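PDB 2XGR: SPD1 nuclease from Streptococcus pyogenes, which probably hydrolyses DNA as a secreted, metal-dependent endonuclease of the DNA/RNA non-specific endonuclease family (His-Me finger clan). Local coordinates for residues L53-N59 with F177-Y181. Sequence-based numbering, arbitrary orientation.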
loop_
_atom_site.group_PDB
_atom_site.type_symbol
_atom_site.label_atom_id
_atom_site.label_comp_id
_atom_site.label_asym_id
_atom_site.label_seq_id
_atom_site.Cartn_x
_atom_site.Cartn_y
_atom_site.Cartn_z
ATOM N N LEU A 53 12.270 -2.729 -6.496
ATOM C CA LEU A 53 12.222 -1.477 -5.713
ATOM C C LEU A 53 12.502 -0.288 -6.636
ATOM O O LEU A 53 12.955 -0.473 -7.821
ATOM C CB LEU A 53 13.287 -1.523 -4.617
ATOM C CG LEU A 53 13.345 -2.870 -3.828
ATOM C CD1 LEU A 53 14.376 -2.755 -2.725
ATOM C CD2 LEU A 53 11.930 -3.053 -3.211
ATOM N N LEU A 54 12.232 0.903 -6.128
ATOM C CA LEU A 54 12.690 2.151 -6.817
ATOM C C LEU A 54 14.214 2.283 -6.567
ATOM O O LEU A 54 14.727 1.801 -5.520
ATOM C CB LEU A 54 11.948 3.351 -6.243
ATOM C CG LEU A 54 10.493 3.390 -6.689
ATOM C CD1 LEU A 54 9.806 4.534 -5.954
ATOM C CD2 LEU A 54 10.414 3.587 -8.211
ATOM N N PRO A 55 14.952 2.901 -7.524
ATOM C CA PRO A 55 16.394 3.153 -7.255
ATOM C C PRO A 55 16.555 4.011 -5.984
ATOM O O PRO A 55 15.732 4.853 -5.675
ATOM C CB PRO A 55 16.843 3.949 -8.500
ATOM C CG PRO A 55 15.995 3.406 -9.625
ATOM C CD PRO A 55 14.564 3.362 -8.879
ATOM N N PHE A 56 17.565 3.733 -5.181
ATOM C CA PHE A 56 17.737 4.484 -3.949
ATOM C C PHE A 56 18.615 5.694 -4.290
ATOM O O PHE A 56 19.827 5.556 -4.470
ATOM C CB PHE A 56 18.453 3.648 -2.932
ATOM C CG PHE A 56 18.724 4.367 -1.658
ATOM C CD1 PHE A 56 17.693 4.995 -0.970
ATOM C CD2 PHE A 56 19.988 4.405 -1.128
ATOM C CE1 PHE A 56 17.913 5.728 0.164
ATOM C CE2 PHE A 56 20.203 5.078 0.087
ATOM C CZ PHE A 56 19.137 5.736 0.733
ATOM N N THR A 57 17.994 6.854 -4.348
ATOM C CA THR A 57 18.665 8.108 -4.709
ATOM C C THR A 57 18.835 8.981 -3.457
ATOM O O THR A 57 19.424 10.046 -3.540
ATOM C CB THR A 57 17.836 8.939 -5.664
ATOM O OG1 THR A 57 16.520 9.181 -5.072
ATOM C CG2 THR A 57 17.664 8.157 -6.932
ATOM N N ALA A 58 18.267 8.554 -2.336
ATOM C CA ALA A 58 18.078 9.395 -1.122
ATOM C C ALA A 58 17.327 10.705 -1.405
ATOM O O ALA A 58 17.472 11.717 -0.654
ATOM C CB ALA A 58 19.462 9.654 -0.342
ATOM N N ASN A 59 16.348 10.608 -2.312
ATOM C CA ASN A 59 15.343 11.664 -2.505
ATOM C C ASN A 59 13.987 10.974 -2.507
ATOM O O ASN A 59 13.892 9.834 -2.972
ATOM C CB ASN A 59 15.530 12.378 -3.867
ATOM C CG ASN A 59 16.834 13.177 -3.925
ATOM O OD1 ASN A 59 17.629 12.981 -4.812
ATOM N ND2 ASN A 59 17.015 14.057 -3.014
ATOM N N PHE A 177 15.545 6.566 8.077
ATOM C CA PHE A 177 15.433 5.432 7.156
ATOM C C PHE A 177 14.311 5.697 6.142
ATOM O O PHE A 177 13.497 6.632 6.284
ATOM C CB PHE A 177 15.126 4.119 7.912
ATOM C CG PHE A 177 16.278 3.647 8.811
ATOM C CD1 PHE A 177 17.545 4.182 8.649
ATOM C CD2 PHE A 177 16.067 2.617 9.748
ATOM C CE1 PHE A 177 18.626 3.721 9.468
ATOM C CE2 PHE A 177 17.171 2.135 10.531
ATOM C CZ PHE A 177 18.411 2.701 10.360
ATOM N N TRP A 178 14.309 4.880 5.081
ATOM C CA TRP A 178 13.339 5.073 3.981
ATOM C C TRP A 178 12.431 3.872 3.925
ATOM O O TRP A 178 12.841 2.771 4.274
ATOM C CB TRP A 178 14.071 5.095 2.651
ATOM C CG TRP A 178 15.015 6.274 2.553
ATOM C CD1 TRP A 178 16.281 6.388 3.103
ATOM C CD2 TRP A 178 14.750 7.510 1.872
ATOM N NE1 TRP A 178 16.805 7.673 2.825
ATOM C CE2 TRP A 178 15.878 8.365 2.078
ATOM C CE3 TRP A 178 13.633 8.007 1.154
ATOM C CZ2 TRP A 178 15.932 9.660 1.537
ATOM C CZ3 TRP A 178 13.720 9.277 0.587
ATOM C CH2 TRP A 178 14.841 10.100 0.816
ATOM N N LEU A 179 11.204 4.109 3.498
ATOM C CA LEU A 179 10.266 3.026 3.154
ATOM C C LEU A 179 10.136 2.993 1.648
ATOM O O LEU A 179 9.859 4.045 1.009
ATOM C CB LEU A 179 8.924 3.374 3.785
ATOM C CG LEU A 179 7.751 2.471 3.286
ATOM C CD1 LEU A 179 7.993 0.946 3.653
ATOM C CD2 LEU A 179 6.390 2.985 3.860
ATOM N N ASP A 180 10.299 1.805 1.054
ATOM C CA ASP A 180 9.976 1.644 -0.355
ATOM C C ASP A 180 8.688 0.837 -0.332
ATOM O O ASP A 180 8.629 -0.286 0.209
ATOM C CB ASP A 180 11.123 0.876 -1.079
ATOM C CG ASP A 180 10.824 0.637 -2.556
ATOM O OD1 ASP A 180 9.931 -0.155 -2.863
ATOM O OD2 ASP A 180 11.462 1.333 -3.399
ATOM N N TYR A 181 7.641 1.355 -0.986
ATOM C CA TYR A 181 6.348 0.748 -0.836
ATOM C C TYR A 181 5.608 0.813 -2.182
ATOM O O TYR A 181 5.424 1.893 -2.755
ATOM C CB TYR A 181 5.575 1.562 0.263
ATOM C CG TYR A 181 4.102 1.213 0.485
ATOM C CD1 TYR A 181 3.642 -0.131 0.551
ATOM C CD2 TYR A 181 3.150 2.216 0.605
ATOM C CE1 TYR A 181 2.267 -0.416 0.773
ATOM C CE2 TYR A 181 1.761 1.938 0.805
ATOM C CZ TYR A 181 1.353 0.611 0.901
ATOM O OH TYR A 181 0.028 0.363 1.153
#
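F56 sets the edge of its ring against one face of the W178 indole, a T-shaped pair. Its CE1 carbon leads, 3.4 Å from W178 CD1, and CZ lies beside NE1; the approach falls off-centre, near the rim of the five-membered ring, with the planes at 77°. The F56 side chain leaves the loop flank-on, and a first torsion that sets CG opposite the backbone N brings the ring end up to the indole. The six-membered part of the same indole is met by backbone: the A58 carbonyl lies obliquely to it, A58 O 3.4 Å from W178 CZ2, and N59 N comes within 3.5 Å of W178 CH2. A58 adds its methyl group, CB 4.0 Å from W178 CZ2. The second foothold is polar. L54 N donates to D180 OD2 at 2.9 Å. The amide meets the oxygen on its syn side, 22° out of the carboxylate plane. L53 lies across this carboxylate, its CD2 methyl 3.5 Å from D180 OD1.

Bonds of the second shell position these groups. Q79 NE2 donates to both D180 OD2 and L54 O, so OD2 is gripped twice and one amide ties carboxylate to loop. An ST turn, in which T57 OG1 accepts from N59 N at 3.1 Å, helps shape the bend that brings A58 up to the indole.

W178 and D180 alternate with L179 along strand 178-186, which puts indole and carboxylate on the same side of it. The irregular 53-59 segment, linking strand 39-46 to strand 61-64, is thereby laid against the large antiparallel sheet. Strands 76-80 and 196-204 flank 178-186; L54 and F56 also touch the former, and L53 reaches across to the latter and to strand 209-214.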